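Local coordinates for protein Lic11098 (Leptospira interrogans serogroup Icterohaemorrhagiae serovar copenhageni, PDB 4U08) that is of unknown function but belongs to a leucine-rich repeat subfamily of a human pathogen and may act as a virulence factor, at residues 267-272 and 290-295; 275-280 and 298-303; 23-28 and 46-51. All blocks are in the same frame, centred on the assembly; numbering follows the deposited sequence.

Contact 1. Residues 267-272 and 290-295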
loop_
_atom_site.group_PDB
_atom_site.type_symbol
_atom_site.label_atom_id
_atom_site.label_comp_id
_atom_site.label_asym_id
_atom_site.label_seq_id
_atom_site.Cartn_x
_atom_site.Cartn_y
_atom_site.Cartn_z
ATOM N N LYS A 267 -11.386 -15.354 17.561
ATOM C CA LYS A 267 -10.781 -15.165 18.895
ATOM C C LYS A 267 -9.249 -15.002 18.782
ATOM O O LYS A 267 -8.637 -14.319 19.601
ATOM C CB LYS A 267 -11.123 -16.318 19.852
ATOM C CG LYS A 267 -10.690 -17.712 19.374
ATOM C CD LYS A 267 -11.003 -18.799 20.408
ATOM C CE LYS A 267 -10.403 -20.129 20.030
ATOM N NZ LYS A 267 -10.559 -21.125 21.113
ATOM N N GLU A 268 -8.651 -15.606 17.741
ATOM C CA GLU A 268 -7.201 -15.582 17.473
ATOM C C GLU A 268 -6.661 -14.179 17.165
ATOM O O GLU A 268 -5.445 -13.997 17.153
ATOM C CB GLU A 268 -6.829 -16.567 16.341
ATOM C CG GLU A 268 -6.985 -18.036 16.716
ATOM C CD GLU A 268 -8.406 -18.582 16.709
ATOM O OE1 GLU A 268 -9.328 -17.879 16.238
ATOM O OE2 GLU A 268 -8.599 -19.719 17.190
ATOM N N ILE A 269 -7.554 -13.190 16.930
ATOM C CA ILE A 269 -7.181 -11.791 16.743
ATOM C C ILE A 269 -6.309 -11.303 17.922
ATOM O O ILE A 269 -5.414 -10.477 17.700
ATOM C CB ILE A 269 -8.422 -10.880 16.502
ATOM C CG1 ILE A 269 -8.036 -9.579 15.746
ATOM C CG2 ILE A 269 -9.194 -10.592 17.802
ATOM C CD1 ILE A 269 -8.007 -9.708 14.210
ATOM N N GLY A 270 -6.553 -11.847 19.136
ATOM C CA GLY A 270 -5.798 -11.503 20.345
ATOM C C GLY A 270 -4.318 -11.853 20.289
ATOM O O GLY A 270 -3.521 -11.367 21.099
ATOM N N GLN A 271 -3.934 -12.693 19.325
ATOM C CA GLN A 271 -2.543 -13.140 19.164
ATOM C C GLN A 271 -1.671 -12.113 18.426
ATOM O O GLN A 271 -0.469 -12.322 18.316
ATOM C CB GLN A 271 -2.526 -14.483 18.409
ATOM C CG GLN A 271 -3.148 -15.646 19.173
ATOM C CD GLN A 271 -3.335 -16.866 18.314
ATOM O OE1 GLN A 271 -2.829 -16.975 17.200
ATOM N NE2 GLN A 271 -4.068 -17.818 18.812
ATOM N N LEU A 272 -2.271 -11.016 17.922
ATOM C CA LEU A 272 -1.555 -10.000 17.141
ATOM C C LEU A 272 -0.744 -9.082 18.050
ATOM O O LEU A 272 -1.070 -7.925 18.237
ATOM C CB LEU A 272 -2.504 -9.250 16.196
ATOM C CG LEU A 272 -3.160 -10.096 15.081
ATOM C CD1 LEU A 272 -4.233 -9.320 14.360
ATOM C CD2 LEU A 272 -2.142 -10.565 14.087
ATOM N N GLU A 290 -13.627 -11.445 23.540
ATOM C CA GLU A 290 -12.955 -11.027 24.790
ATOM C C GLU A 290 -11.427 -10.864 24.564
ATOM O O GLU A 290 -10.775 -10.056 25.225
ATOM C CB GLU A 290 -13.236 -12.002 25.947
ATOM C CG GLU A 290 -12.718 -13.421 25.748
ATOM C CD GLU A 290 -13.059 -14.412 26.849
ATOM O OE1 GLU A 290 -13.813 -15.375 26.575
ATOM O OE2 GLU A 290 -12.558 -14.234 27.983
ATOM N N ASN A 291 -10.899 -11.607 23.582
ATOM C CA ASN A 291 -9.490 -11.644 23.175
ATOM C C ASN A 291 -8.953 -10.312 22.665
ATOM O O ASN A 291 -7.732 -10.149 22.584
ATOM C CB ASN A 291 -9.305 -12.726 22.123
ATOM C CG ASN A 291 -9.815 -14.085 22.561
ATOM O OD1 ASN A 291 -9.028 -14.947 22.968
ATOM N ND2 ASN A 291 -11.161 -14.282 22.530
ATOM N N ILE A 292 -9.845 -9.360 22.325
ATOM C CA ILE A 292 -9.483 -8.022 21.881
ATOM C C ILE A 292 -8.555 -7.348 22.921
ATOM O O ILE A 292 -7.630 -6.635 22.527
ATOM C CB ILE A 292 -10.740 -7.182 21.483
ATOM C CG1 ILE A 292 -10.396 -6.083 20.432
ATOM C CG2 ILE A 292 -11.487 -6.604 22.700
ATOM C CD1 ILE A 292 -10.381 -6.592 18.972
ATOM N N GLY A 293 -8.759 -7.671 24.210
ATOM C CA GLY A 293 -7.968 -7.159 25.336
ATOM C C GLY A 293 -6.505 -7.552 25.342
ATOM O O GLY A 293 -5.692 -6.938 26.042
ATOM N N GLN A 294 -6.155 -8.598 24.582
ATOM C CA GLN A 294 -4.771 -9.070 24.506
ATOM C C GLN A 294 -3.908 -8.236 23.544
ATOM O O GLN A 294 -2.713 -8.519 23.407
ATOM C CB GLN A 294 -4.739 -10.542 24.077
ATOM C CG GLN A 294 -5.434 -11.481 25.085
ATOM C CD GLN A 294 -5.420 -12.908 24.628
ATOM O OE1 GLN A 294 -5.845 -13.238 23.510
ATOM N NE2 GLN A 294 -4.926 -13.781 25.496
ATOM N N LEU A 295 -4.503 -7.241 22.869
ATOM C CA LEU A 295 -3.794 -6.373 21.910
ATOM C C LEU A 295 -3.081 -5.251 22.669
ATOM O O LEU A 295 -3.459 -4.087 22.597
ATOM C CB LEU A 295 -4.753 -5.868 20.825
ATOM C CG LEU A 295 -5.394 -6.971 19.954
ATOM C CD1 LEU A 295 -6.439 -6.384 19.013
ATOM C CD2 LEU A 295 -4.336 -7.722 19.148
#
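Gly270 and Asn291 meet where the two 3-10 turns come nearest: the bare CA of Gly270 lies 3.3 Å from Asn291 O. No hydrogen bond crosses here, and most of the contact is carbon set against carbonyl oxygen. Lys267 O rests on Asn291 CB at 3.1 Å, and Gly270 O on Gln294 CB at 3.3 Å. Leu295 CD2 has two such oxygens beside it, Ile269 O at 3.3 Å and Leu272 O at 3.4 Å. Several of these carbonyls already accept inside their own turn: Lys267 O from Gly270 N, Ile269 O from Leu272 N and Asn291 O from Gln294 N. The side-chain amide of Asn291 lies alongside Lys267, its CG anti to the carbonyl carbon (chi1 -54°), with ND2 3.4 Å from Lys267 CB; the rest of the lysine chain runs extended, away from the partner turn. Apolar packing lies on the inner side, where Leu272 CB touches Leu295 CD2 at 3.8 Å and Ile269 CG2 approaches Ile292 CD1 more loosely, at 4.3 Å. The turns occupy equivalent places in consecutive coils: 267-272 follows strand 254-256 and precedes strand 277-279, while the turn at 290-295 leads from there to strand 300-302. The row continues both ways, with Leu272 touching Leu249 of the preceding coil and Glu290 touching Glu314 of the following one.

Contact 2. Residues 275-280 and 298-303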
loop_
_atom_site.group_PDB
_atom_site.type_symbol
_atom_site.label_atom_id
_atom_site.label_comp_id
_atom_site.label_asym_id
_atom_site.label_seq_id
_atom_site.Cartn_x
_atom_site.Cartn_y
_atom_site.Cartn_z
ATOM N N LEU A 275 0.220 -5.431 16.894
ATOM C CA LEU A 275 -0.791 -4.609 16.270
ATOM C C LEU A 275 -0.980 -3.265 16.985
ATOM O O LEU A 275 -1.216 -3.240 18.191
ATOM C CB LEU A 275 -2.113 -5.384 16.161
ATOM C CG LEU A 275 -3.097 -4.820 15.150
ATOM C CD1 LEU A 275 -2.633 -5.086 13.712
ATOM C CD2 LEU A 275 -4.509 -5.381 15.433
ATOM N N GLN A 276 -0.837 -2.157 16.230
ATOM C CA GLN A 276 -0.963 -0.791 16.736
ATOM C C GLN A 276 -2.211 -0.119 16.209
ATOM O O GLN A 276 -2.753 0.785 16.846
ATOM C CB GLN A 276 0.260 0.049 16.322
ATOM C CG GLN A 276 1.585 -0.623 16.606
ATOM C CD GLN A 276 2.735 0.328 16.400
ATOM O OE1 GLN A 276 2.977 0.873 15.316
ATOM N NE2 GLN A 276 3.447 0.563 17.470
ATOM N N GLU A 277 -2.631 -0.495 14.999
ATOM C CA GLU A 277 -3.817 0.087 14.394
ATOM C C GLU A 277 -4.724 -1.003 13.838
ATOM O O GLU A 277 -4.268 -1.875 13.081
ATOM C CB GLU A 277 -3.435 1.111 13.316
ATOM C CG GLU A 277 -4.645 1.826 12.723
ATOM C CD GLU A 277 -4.348 2.943 11.743
ATOM O OE1 GLU A 277 -3.239 3.520 11.800
ATOM O OE2 GLU A 277 -5.250 3.276 10.946
ATOM N N LEU A 278 -6.015 -0.941 14.222
ATOM C CA LEU A 278 -7.063 -1.845 13.788
ATOM C C LEU A 278 -8.256 -1.002 13.340
ATOM O O LEU A 278 -8.900 -0.318 14.152
ATOM C CB LEU A 278 -7.415 -2.861 14.898
ATOM C CG LEU A 278 -8.510 -3.888 14.568
ATOM C CD1 LEU A 278 -8.181 -4.686 13.302
ATOM C CD2 LEU A 278 -8.815 -4.784 15.769
ATOM N N ASP A 279 -8.479 -0.968 12.015
ATOM C CA ASP A 279 -9.530 -0.174 11.424
ATOM C C ASP A 279 -10.641 -1.074 10.911
ATOM O O ASP A 279 -10.486 -1.748 9.894
ATOM C CB ASP A 279 -8.975 0.748 10.316
ATOM C CG ASP A 279 -9.969 1.746 9.717
ATOM O OD1 ASP A 279 -11.186 1.614 9.979
ATOM O OD2 ASP A 279 -9.529 2.640 8.959
ATOM N N LEU A 280 -11.755 -1.095 11.633
ATOM C CA LEU A 280 -12.901 -1.924 11.272
ATOM C C LEU A 280 -14.098 -1.069 10.943
ATOM O O LEU A 280 -15.207 -1.553 10.988
ATOM C CB LEU A 280 -13.216 -2.893 12.412
ATOM C CG LEU A 280 -12.235 -4.022 12.620
ATOM C CD1 LEU A 280 -12.212 -4.457 14.046
ATOM C CD2 LEU A 280 -12.556 -5.193 11.706
ATOM N N LEU A 298 -1.951 -2.031 20.939
ATOM C CA LEU A 298 -2.938 -1.268 20.179
ATOM C C LEU A 298 -3.030 0.203 20.593
ATOM O O LEU A 298 -3.210 0.490 21.774
ATOM C CB LEU A 298 -4.333 -1.948 20.219
ATOM C CG LEU A 298 -5.290 -1.586 19.089
ATOM C CD1 LEU A 298 -4.805 -2.159 17.735
ATOM C CD2 LEU A 298 -6.722 -2.106 19.401
ATOM N N GLN A 299 -2.897 1.120 19.625
ATOM C CA GLN A 299 -2.984 2.563 19.840
ATOM C C GLN A 299 -4.270 3.146 19.282
ATOM O O GLN A 299 -4.810 4.121 19.804
ATOM C CB GLN A 299 -1.812 3.279 19.137
ATOM C CG GLN A 299 -0.467 3.080 19.807
ATOM C CD GLN A 299 0.646 3.593 18.927
ATOM O OE1 GLN A 299 0.494 4.568 18.198
ATOM N NE2 GLN A 299 1.775 2.905 18.931
ATOM N N THR A 300 -4.710 2.618 18.155
ATOM C CA THR A 300 -5.867 3.148 17.441
ATOM C C THR A 300 -6.855 2.035 17.104
ATOM O O THR A 300 -6.479 1.045 16.475
ATOM C CB THR A 300 -5.328 3.875 16.196
ATOM O OG1 THR A 300 -4.443 4.928 16.611
ATOM C CG2 THR A 300 -6.386 4.483 15.398
ATOM N N LEU A 301 -8.125 2.226 17.481
ATOM C CA LEU A 301 -9.204 1.267 17.214
ATOM C C LEU A 301 -10.415 1.998 16.636
ATOM O O LEU A 301 -11.004 2.860 17.294
ATOM C CB LEU A 301 -9.535 0.508 18.510
ATOM C CG LEU A 301 -10.630 -0.582 18.468
ATOM C CD1 LEU A 301 -10.373 -1.618 17.293
ATOM C CD2 LEU A 301 -10.729 -1.275 19.812
ATOM N N TYR A 302 -10.725 1.712 15.360
ATOM C CA TYR A 302 -11.815 2.359 14.639
ATOM C C TYR A 302 -12.920 1.355 14.433
ATOM O O TYR A 302 -12.715 0.332 13.778
ATOM C CB TYR A 302 -11.355 2.923 13.280
ATOM C CG TYR A 302 -10.284 3.983 13.326
ATOM C CD1 TYR A 302 -10.486 5.177 14.015
ATOM C CD2 TYR A 302 -9.106 3.844 12.587
ATOM C CE1 TYR A 302 -9.524 6.186 14.003
ATOM C CE2 TYR A 302 -8.139 4.853 12.560
ATOM C CZ TYR A 302 -8.363 6.029 13.248
ATOM O OH TYR A 302 -7.383 6.996 13.227
ATOM N N LEU A 303 -14.085 1.627 15.038
ATOM C CA LEU A 303 -15.254 0.744 14.959
ATOM C C LEU A 303 -16.509 1.481 14.513
ATOM O O LEU A 303 -17.626 1.018 14.779
ATOM C CB LEU A 303 -15.477 0.051 16.319
ATOM C CG LEU A 303 -14.404 -0.953 16.758
ATOM C CD1 LEU A 303 -14.394 -1.144 18.260
ATOM C CD2 LEU A 303 -14.594 -2.291 16.066
HETATM O O HOH W 1 -5.516 6.194 10.714
#
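Tyr302 runs back along its own strand above Thr300, turning one ring edge to Asp279 and Glu277. Its CB touches Asp279 OD1 at 3.6 Å; that oxygen accepts a hydrogen bond from Asp281 N. With CG anti to the carbonyl carbon (chi1 -61°), the ring lies back over Thr300, whose CG2 meets one face near the rim, and its CD2-CE2 edge faces strand 277-279. There CD2 lies 3.7 Å from Asp279 CG, and CE2 meets Glu277 OE2 at 3.7 Å, the carboxylate turned 84° from the ring plane. At the tip, a water joins the two residues, donating to Glu277 OE2 and lying 3.2 Å from Tyr302 OH. The other carboxylate oxygen, Glu277 OE1, forms a salt bridge with Lys254. Beneath these side chains the backbones pair in parallel. Gln276 O accepts from both Gln299 N and Thr300 N; Leu278 N then donates to Thr300 O, Tyr302 N to Leu278 O, and Leu280 N to Tyr302 O at 2.7 Å. On the face of Leu278 and Leu301, Leu278 CD2 packs 3.8 Å from Leu301 CD1, and Leu280 and Leu303 continue side by side. Leu275, Leu278 and Leu280, followed by Asn283 bonded through ND2 to Leu280 O, spell the LxxLxLxxN signature of a leucine-rich repeat, with the leucines inside the solenoid and Glu277, Asp279, Thr300 and Tyr302 on its concave strand face.

Contact 3. Residues 23-28 and 46-51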
loop_
_atom_site.group_PDB
_atom_site.type_symbol
_atom_site.label_atom_id
_atom_site.label_comp_id
_atom_site.label_asym_id
_atom_site.label_seq_id
_atom_site.Cartn_x
_atom_site.Cartn_y
_atom_site.Cartn_z
ATOM N N ARG A 23 28.200 14.116 -18.698
ATOM C CA ARG A 23 27.909 13.044 -17.735
ATOM C C ARG A 23 26.417 13.019 -17.422
ATOM O O ARG A 23 25.839 11.948 -17.229
ATOM C CB ARG A 23 28.737 13.195 -16.458
ATOM C CG ARG A 23 30.240 13.115 -16.697
ATOM C CD ARG A 23 30.934 12.161 -15.752
ATOM N NE ARG A 23 30.873 10.782 -16.235
ATOM C CZ ARG A 23 31.785 10.214 -17.018
ATOM N NH1 ARG A 23 32.840 10.907 -17.431
ATOM N NH2 ARG A 23 31.645 8.952 -17.400
ATOM N N ILE A 24 25.797 14.205 -17.381
ATOM C CA ILE A 24 24.371 14.369 -17.130
ATOM C C ILE A 24 23.800 15.302 -18.186
ATOM O O ILE A 24 24.291 16.427 -18.345
ATOM C CB ILE A 24 24.055 14.894 -15.687
ATOM C CG1 ILE A 24 24.597 13.952 -14.583
ATOM C CG2 ILE A 24 22.551 15.167 -15.516
ATOM C CD1 ILE A 24 24.750 14.620 -13.188
ATOM N N LEU A 25 22.754 14.847 -18.883
ATOM C CA LEU A 25 22.039 15.663 -19.857
ATOM C C LEU A 25 20.586 15.758 -19.419
ATOM O O LEU A 25 19.861 14.755 -19.413
ATOM C CB LEU A 25 22.177 15.134 -21.303
ATOM C CG LEU A 25 21.497 15.971 -22.402
ATOM C CD1 LEU A 25 22.184 17.330 -22.580
ATOM C CD2 LEU A 25 21.469 15.224 -23.712
ATOM N N ASN A 26 20.185 16.962 -19.013
ATOM C CA ASN A 26 18.844 17.243 -18.532
ATOM C C ASN A 26 18.052 18.024 -19.569
ATOM O O ASN A 26 18.227 19.233 -19.696
ATOM C CB ASN A 26 18.890 17.989 -17.173
ATOM C CG ASN A 26 17.555 18.112 -16.453
ATOM O OD1 ASN A 26 17.487 18.564 -15.309
ATOM N ND2 ASN A 26 16.460 17.740 -17.089
ATOM N N LEU A 27 17.144 17.337 -20.272
ATOM C CA LEU A 27 16.302 17.972 -21.286
ATOM C C LEU A 27 14.827 17.971 -20.895
ATOM O O LEU A 27 13.977 18.188 -21.765
ATOM C CB LEU A 27 16.497 17.312 -22.674
ATOM C CG LEU A 27 17.918 17.242 -23.255
ATOM C CD1 LEU A 27 17.929 16.467 -24.561
ATOM C CD2 LEU A 27 18.513 18.626 -23.478
ATOM N N SER A 28 14.512 17.745 -19.591
ATOM C CA SER A 28 13.122 17.704 -19.121
ATOM C C SER A 28 12.381 19.013 -19.374
ATOM O O SER A 28 12.997 20.080 -19.324
ATOM C CB SER A 28 13.014 17.370 -17.630
ATOM O OG SER A 28 14.035 16.596 -17.037
ATOM N N GLN A 46 25.928 9.326 -18.301
ATOM C CA GLN A 46 25.520 8.435 -17.206
ATOM C C GLN A 46 24.051 8.593 -16.888
ATOM O O GLN A 46 23.409 7.626 -16.482
ATOM C CB GLN A 46 26.364 8.698 -15.956
ATOM C CG GLN A 46 27.824 8.291 -16.117
ATOM C CD GLN A 46 28.553 8.362 -14.810
ATOM O OE1 GLN A 46 29.194 9.364 -14.491
ATOM N NE2 GLN A 46 28.457 7.304 -14.013
ATOM N N LEU A 47 23.521 9.811 -17.054
ATOM C CA LEU A 47 22.119 10.100 -16.777
ATOM C C LEU A 47 21.532 10.971 -17.877
ATOM O O LEU A 47 22.077 12.038 -18.215
ATOM C CB LEU A 47 21.931 10.746 -15.370
ATOM C CG LEU A 47 20.492 10.841 -14.836
ATOM C CD1 LEU A 47 20.469 10.726 -13.321
ATOM C CD2 LEU A 47 19.789 12.136 -15.285
ATOM N N LEU A 48 20.406 10.514 -18.415
ATOM C CA LEU A 48 19.699 11.218 -19.460
ATOM C C LEU A 48 18.277 11.466 -18.991
ATOM O O LEU A 48 17.530 10.520 -18.745
ATOM C CB LEU A 48 19.755 10.405 -20.780
ATOM C CG LEU A 48 18.951 10.939 -21.969
ATOM C CD1 LEU A 48 19.344 12.379 -22.315
ATOM C CD2 LEU A 48 19.109 10.024 -23.176
ATOM N N ASN A 49 17.916 12.738 -18.823
ATOM C CA ASN A 49 16.582 13.082 -18.378
ATOM C C ASN A 49 15.775 13.668 -19.532
ATOM O O ASN A 49 16.052 14.772 -20.000
ATOM C CB ASN A 49 16.620 13.998 -17.143
ATOM C CG ASN A 49 15.294 14.126 -16.438
ATOM O OD1 ASN A 49 14.232 13.809 -16.981
ATOM N ND2 ASN A 49 15.310 14.648 -15.227
ATOM N N LEU A 50 14.783 12.905 -19.998
ATOM C CA LEU A 50 13.899 13.286 -21.102
ATOM C C LEU A 50 12.445 13.420 -20.636
ATOM O O LEU A 50 11.533 13.453 -21.465
ATOM C CB LEU A 50 14.023 12.259 -22.253
ATOM C CG LEU A 50 15.409 12.106 -22.907
ATOM C CD1 LEU A 50 15.390 11.030 -23.975
ATOM C CD2 LEU A 50 15.883 13.414 -23.518
ATOM N N ASP A 51 12.231 13.506 -19.302
ATOM C CA ASP A 51 10.910 13.600 -18.677
ATOM C C ASP A 51 10.117 14.799 -19.138
ATOM O O ASP A 51 10.702 15.840 -19.427
ATOM C CB ASP A 51 11.032 13.697 -17.147
ATOM C CG ASP A 51 11.480 12.444 -16.414
ATOM O OD1 ASP A 51 11.456 11.348 -17.028
ATOM O OD2 ASP A 51 11.850 12.558 -15.227
#
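Arg23 O is gripped by two amides of the next coil, Gln46 N at 2.8 Å and Leu47 N at 3.2 Å. Leu47 N approaches nearly in line with the carbonyl, whereas Gln46 N comes in more from the side and tilted from the carbonyl plane. Arg23 and Gln46 meet again through their side chains. Arg23 is bent at chi2 and chi3, the latter 84°, which brings NE within 2.8 Å of Gln46 OE1; the bond is somewhat bent, and the guanidinium and amide planes stand 79° apart. The amide's other end, Gln46 NE2, makes a weak hydrogen bond to Gln69 OE1. Further along, the strands pair in parallel: Leu25 N donates to Leu47 O, Leu25 O receives an almost straight bond from Asn49 N (2.9 Å, 177°), and Leu27 N reaches Asn49 O at 2.8 Å. Asn49 OD1 accepts from Asp51 N at 3.1 Å, an Asx turn that bends the chain out of the strand, and Asp51 OD1 in turn accepts from Ser74 N. On the buried face, Leu25 CD2 touches Leu48 CD1 at 3.8 Å, and Leu27 CD1 meets Leu50 CD2 in the same side-by-side fashion. Ile24 CG2 and Leu47 CD2 pack more loosely on the opposite, concave face, which also carries Asn26 and Asn49. Just past the strands, Asn53 ND2 bonds to both Leu27 O and Leu50 O, one rung of the asparagine ladder of leucine-rich repeats. Chemically, the coils are joined mainly by backbone bonds and matched leucines. The arginine meets a neutral amide oxygen here, so its charge would be expected to polarise the Gln46 carbonyl and strengthen that bond without forming an ion pair.

Overall arrangement
Contacts 1 and 2 join the same pair of adjacent coils at different points of their cross-section, with centres 12 Å apart. They touch inside the coils, Ile292 CD1 lying 4.0 Å from Leu278 CD2 and Leu295 packing on Leu275; the 3-10 turns line the convex side and the strands the concave side. Contact 3 repeats the strand pairing of contact 2 near the N-terminal end of the solenoid, its centre about 45 Å from that of contact 2 and 54 Å from contact 1's. A bound zinc ion lies about 7 Å from the side chain of Asp279, too far for direct coordination. Between contacts 3 and 2 along the chain lie calcium at Glu161 and Glu184 and zinc at His167 and His190.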